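Local coordinates for tapirin (Caldicellulosiruptor hydrothermalis, PDB 6N2C), which probably binds cellulose through its C-terminal beta-helix domain, which also holds a zinc ion, and so is likely to help the thermophilic bacterium adhere to cellulose, at residues A[411-422]-A[430-440]. Numbering follows the deposited sequence.
Sequences IRVSDKIECRSI and IRNLFVQNPNV
Strands 416-419 and 434-436 run parallel, their axes 4.7 Å apart at closest approach and turned by 28°, and four backbone hydrogen bonds zip them together from Ile-417 N to Leu-433 O through Asn-437 N to Cys-419 O. Ile-417 and Phe-434 point the same way into the interior: CD1 of the isoleucine sits over one ring face, 4.0 Å from the centroid, a CH-pi contact, while Cys-419 SG lies at the ring edge. Leu-433 CD1 lies against the preceding strand 411-413, 4.0 Å from Val-413 CG2. On the other face, Glu-418 stretches out with CG anti to the backbone N (chi1 -178°), and its OE2 takes a nearly straight bond from Asn-437 ND2 (2.9 Å, 177°) on the anti side, while OE1 pairs with Lys-393 of the neighbouring strand. Val-440 CG2 packs 3.7 Å from Glu-418 CD. An alanine in place of Glu-418 would probably leave Asn-437 ND2 without its acceptor and the Lys-393 charge without this carboxylate. Gln-436 extends across to the chain beyond the strand, OE1 accepting from Ile-422 N at 2.9 Å and from a water that also donates to Ile-422 O. Ile-422 CG2 covers the centre of one face of the Arg-431 guanidinium. Such in-register parallel pairing of strands from successive turns characterises a parallel beta-helix; here 434-436 is the end strand of one face, far from the zinc site.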
loop_
_atom_site.group_PDB
_atom_site.type_symbol
_atom_site.label_atom_id
_atom_site.label_comp_id
_atom_site.label_asym_id
_atom_site.label_seq_id
_atom_site.Cartn_x
_atom_site.Cartn_y
_atom_site.Cartn_z
ATOM N N ILE A 411 -9.612 -33.229 3.682
ATOM C CA ILE A 411 -10.266 -32.272 4.609
ATOM C C ILE A 411 -9.932 -32.778 5.994
ATOM O O ILE A 411 -10.399 -33.874 6.379
ATOM C CB ILE A 411 -11.767 -32.190 4.368
ATOM C CG1 ILE A 411 -11.997 -31.581 2.987
ATOM C CG2 ILE A 411 -12.492 -31.410 5.495
ATOM C CD1 ILE A 411 -13.441 -31.492 2.540
ATOM N N ARG A 412 -9.076 -32.051 6.725
ATOM C CA ARG A 412 -8.717 -32.367 8.109
ATOM C C ARG A 412 -9.119 -31.206 9.022
ATOM O O ARG A 412 -8.762 -30.033 8.763
ATOM C CB ARG A 412 -7.220 -32.644 8.239
ATOM C CG ARG A 412 -6.730 -33.883 7.458
ATOM C CD ARG A 412 -5.520 -33.550 6.568
ATOM N NE ARG A 412 -4.248 -33.386 7.305
ATOM C CZ ARG A 412 -3.159 -32.733 6.857
ATOM N NH1 ARG A 412 -3.129 -32.131 5.674
ATOM N NH2 ARG A 412 -2.076 -32.692 7.612
ATOM N N VAL A 413 -9.857 -31.533 10.079
ATOM C CA VAL A 413 -10.369 -30.524 11.050
ATOM C C VAL A 413 -10.194 -31.173 12.400
ATOM O O VAL A 413 -10.922 -32.123 12.757
ATOM C CB VAL A 413 -11.852 -30.143 10.820
ATOM C CG1 VAL A 413 -12.291 -29.032 11.786
ATOM C CG2 VAL A 413 -12.059 -29.652 9.374
ATOM N N SER A 414 -9.259 -30.648 13.177
ATOM C CA SER A 414 -8.889 -31.329 14.418
ATOM C C SER A 414 -9.912 -31.181 15.550
ATOM O O SER A 414 -10.082 -32.102 16.391
ATOM C CB SER A 414 -7.480 -30.908 14.836
ATOM O OG SER A 414 -7.461 -29.570 15.229
ATOM N N ASP A 415 -10.654 -30.093 15.581
ATOM C CA ASP A 415 -11.703 -29.916 16.560
ATOM C C ASP A 415 -13.038 -30.273 15.897
ATOM O O ASP A 415 -13.508 -31.423 16.016
ATOM C CB ASP A 415 -11.703 -28.504 17.136
ATOM C CG ASP A 415 -12.856 -28.221 18.105
ATOM O OD1 ASP A 415 -13.594 -29.138 18.579
ATOM O OD2 ASP A 415 -13.092 -27.021 18.441
ATOM N N LYS A 416 -13.666 -29.332 15.185
ATOM C CA LYS A 416 -14.967 -29.592 14.617
ATOM C C LYS A 416 -15.345 -28.578 13.581
ATOM O O LYS A 416 -14.724 -27.486 13.514
ATOM C CB LYS A 416 -16.057 -29.626 15.726
ATOM C CG LYS A 416 -16.330 -28.269 16.444
ATOM C CD LYS A 416 -17.474 -28.349 17.434
ATOM C CE LYS A 416 -17.115 -29.198 18.647
ATOM N NZ LYS A 416 -16.008 -28.715 19.526
ATOM N N ILE A 417 -16.366 -28.932 12.793
ATOM C CA ILE A 417 -17.059 -27.992 11.944
ATOM C C ILE A 417 -18.393 -27.789 12.660
ATOM O O ILE A 417 -19.311 -28.645 12.576
ATOM C CB ILE A 417 -17.232 -28.489 10.520
ATOM C CG1 ILE A 417 -15.868 -28.756 9.850
ATOM C CG2 ILE A 417 -18.138 -27.558 9.693
ATOM C CD1 ILE A 417 -15.956 -29.535 8.550
ATOM N N GLU A 418 -18.546 -26.639 13.324
ATOM C CA GLU A 418 -19.747 -26.313 14.060
ATOM C C GLU A 418 -20.627 -25.488 13.174
ATOM O O GLU A 418 -20.204 -24.435 12.673
ATOM C CB GLU A 418 -19.356 -25.535 15.316
ATOM C CG GLU A 418 -20.555 -25.173 16.192
ATOM C CD GLU A 418 -20.230 -24.406 17.444
ATOM O OE1 GLU A 418 -19.071 -24.020 17.571
ATOM O OE2 GLU A 418 -21.170 -24.193 18.307
ATOM N N CYS A 419 -21.822 -25.958 12.919
ATOM C CA CYS A 419 -22.638 -25.337 11.875
ATOM C C CYS A 419 -24.122 -25.344 12.269
ATOM O O CYS A 419 -24.560 -26.168 13.058
ATOM C CB CYS A 419 -22.362 -26.024 10.581
ATOM S SG CYS A 419 -22.813 -27.802 10.543
ATOM N N ARG A 420 -24.831 -24.384 11.756
ATOM C CA ARG A 420 -26.267 -24.216 11.996
ATOM C C ARG A 420 -27.029 -25.466 11.559
ATOM O O ARG A 420 -27.943 -25.925 12.267
ATOM C CB ARG A 420 -26.714 -22.955 11.268
ATOM C CG ARG A 420 -28.248 -22.757 11.261
ATOM C CD ARG A 420 -28.688 -21.733 10.259
ATOM N NE ARG A 420 -28.541 -22.133 8.866
ATOM C CZ ARG A 420 -29.394 -22.868 8.148
ATOM N NH1 ARG A 420 -30.557 -23.379 8.661
ATOM N NH2 ARG A 420 -29.086 -23.123 6.883
ATOM N N SER A 421 -26.626 -26.058 10.407
ATOM C CA SER A 421 -27.365 -27.157 9.763
ATOM C C SER A 421 -26.319 -28.025 9.062
ATOM O O SER A 421 -25.584 -27.559 8.162
ATOM C CB SER A 421 -28.378 -26.649 8.790
ATOM O OG SER A 421 -29.168 -27.699 8.240
ATOM N N ILE A 422 -26.191 -29.239 9.532
ATOM C CA ILE A 422 -25.347 -30.222 8.849
ATOM C C ILE A 422 -25.924 -30.540 7.434
ATOM O O ILE A 422 -27.113 -30.899 7.307
ATOM C CB ILE A 422 -25.226 -31.487 9.678
ATOM C CG1 ILE A 422 -24.467 -31.176 10.992
ATOM C CG2 ILE A 422 -24.360 -32.529 8.946
ATOM C CD1 ILE A 422 -24.402 -32.355 11.947
ATOM N N ILE A 430 -15.752 -38.135 6.513
ATOM C CA ILE A 430 -15.687 -36.815 7.240
ATOM C C ILE A 430 -16.949 -36.418 7.941
ATOM O O ILE A 430 -17.014 -35.357 8.552
ATOM C CB ILE A 430 -15.203 -35.670 6.357
ATOM C CG1 ILE A 430 -16.091 -35.498 5.132
ATOM C CG2 ILE A 430 -13.751 -35.925 5.994
ATOM C CD1 ILE A 430 -15.842 -34.196 4.444
ATOM N N ARG A 431 -17.938 -37.317 7.982
ATOM C CA ARG A 431 -19.196 -36.975 8.606
ATOM C C ARG A 431 -19.016 -36.626 10.045
ATOM O O ARG A 431 -19.687 -35.700 10.558
ATOM C CB ARG A 431 -20.255 -38.085 8.371
ATOM C CG ARG A 431 -21.543 -37.854 9.141
ATOM C CD ARG A 431 -22.372 -36.681 8.601
ATOM N NE ARG A 431 -23.535 -36.427 9.457
ATOM C CZ ARG A 431 -23.500 -35.881 10.698
ATOM N NH1 ARG A 431 -22.357 -35.476 11.318
ATOM N NH2 ARG A 431 -24.651 -35.760 11.373
ATOM N N ASN A 432 -18.056 -37.318 10.665
ATOM C CA ASN A 432 -17.708 -37.165 12.081
ATOM C C ASN A 432 -17.395 -35.731 12.487
ATOM O O ASN A 432 -17.698 -35.329 13.600
ATOM C CB ASN A 432 -16.530 -38.085 12.534
ATOM C CG ASN A 432 -15.160 -37.701 11.966
ATOM O OD1 ASN A 432 -14.950 -37.612 10.743
ATOM N ND2 ASN A 432 -14.172 -37.544 12.869
ATOM N N LEU A 433 -16.834 -34.995 11.556
ATOM C CA LEU A 433 -16.266 -33.667 11.832
ATOM C C LEU A 433 -17.382 -32.682 12.193
ATOM O O LEU A 433 -17.108 -31.658 12.856
ATOM C CB LEU A 433 -15.553 -33.161 10.626
ATOM C CG LEU A 433 -14.316 -33.938 10.141
ATOM C CD1 LEU A 433 -13.699 -33.279 8.940
ATOM C CD2 LEU A 433 -13.334 -34.201 11.298
ATOM N N PHE A 434 -18.585 -32.915 11.684
ATOM C CA PHE A 434 -19.624 -31.924 11.762
ATOM C C PHE A 434 -20.448 -32.039 13.047
ATOM O O PHE A 434 -20.900 -33.129 13.418
ATOM C CB PHE A 434 -20.544 -32.042 10.544
ATOM C CG PHE A 434 -19.892 -31.757 9.216
ATOM C CD1 PHE A 434 -19.058 -32.698 8.591
ATOM C CD2 PHE A 434 -20.181 -30.567 8.525
ATOM C CE1 PHE A 434 -18.471 -32.440 7.402
ATOM C CE2 PHE A 434 -19.647 -30.338 7.302
ATOM C CZ PHE A 434 -18.786 -31.269 6.709
ATOM N N VAL A 435 -20.737 -30.897 13.678
ATOM C CA VAL A 435 -21.551 -30.800 14.890
ATOM C C VAL A 435 -22.640 -29.720 14.711
ATOM O O VAL A 435 -22.294 -28.594 14.255
ATOM C CB VAL A 435 -20.683 -30.407 16.035
ATOM C CG1 VAL A 435 -21.564 -30.178 17.281
ATOM C CG2 VAL A 435 -19.632 -31.470 16.297
ATOM N N GLN A 436 -23.923 -30.027 14.987
ATOM C CA GLN A 436 -24.984 -29.100 14.645
ATOM C C GLN A 436 -25.290 -28.253 15.831
ATOM O O GLN A 436 -25.463 -28.766 16.908
ATOM C CB GLN A 436 -26.291 -29.789 14.218
ATOM C CG GLN A 436 -27.317 -28.864 13.638
ATOM C CD GLN A 436 -28.356 -29.579 12.761
ATOM O OE1 GLN A 436 -28.083 -29.954 11.593
ATOM N NE2 GLN A 436 -29.570 -29.720 13.288
ATOM N N ASN A 437 -25.326 -26.933 15.611
ATOM C CA ASN A 437 -25.701 -25.988 16.677
ATOM C C ASN A 437 -26.537 -24.965 15.951
ATOM O O ASN A 437 -25.982 -24.058 15.301
ATOM C CB ASN A 437 -24.486 -25.338 17.340
ATOM C CG ASN A 437 -24.917 -24.206 18.291
ATOM O OD1 ASN A 437 -26.114 -23.971 18.439
ATOM N ND2 ASN A 437 -23.952 -23.507 18.876
ATOM N N PRO A 438 -27.831 -25.064 16.075
ATOM C CA PRO A 438 -28.723 -24.215 15.329
ATOM C C PRO A 438 -28.607 -22.712 15.636
ATOM O O PRO A 438 -29.189 -21.922 14.882
ATOM C CB PRO A 438 -30.100 -24.729 15.744
ATOM C CG PRO A 438 -29.860 -26.170 16.047
ATOM C CD PRO A 438 -28.550 -26.177 16.757
ATOM N N ASN A 439 -28.002 -22.424 16.774
ATOM C CA ASN A 439 -27.877 -21.011 17.263
ATOM C C ASN A 439 -26.463 -20.469 17.083
ATOM O O ASN A 439 -26.165 -19.380 17.522
ATOM C CB ASN A 439 -28.236 -20.931 18.752
ATOM C CG ASN A 439 -29.671 -21.217 19.008
ATOM O OD1 ASN A 439 -30.498 -20.931 18.164
ATOM N ND2 ASN A 439 -29.975 -21.639 20.220
ATOM N N VAL A 440 -25.612 -21.164 16.364
ATOM C CA VAL A 440 -24.220 -20.748 16.288
ATOM C C VAL A 440 -24.175 -19.373 15.576
ATOM O O VAL A 440 -24.964 -19.066 14.644
ATOM C CB VAL A 440 -23.262 -21.800 15.610
ATOM C CG1 VAL A 440 -23.551 -21.846 14.145
ATOM C CG2 VAL A 440 -21.846 -21.417 15.876
HETATM O O HOH W 1 -29.201 -31.330 9.454
#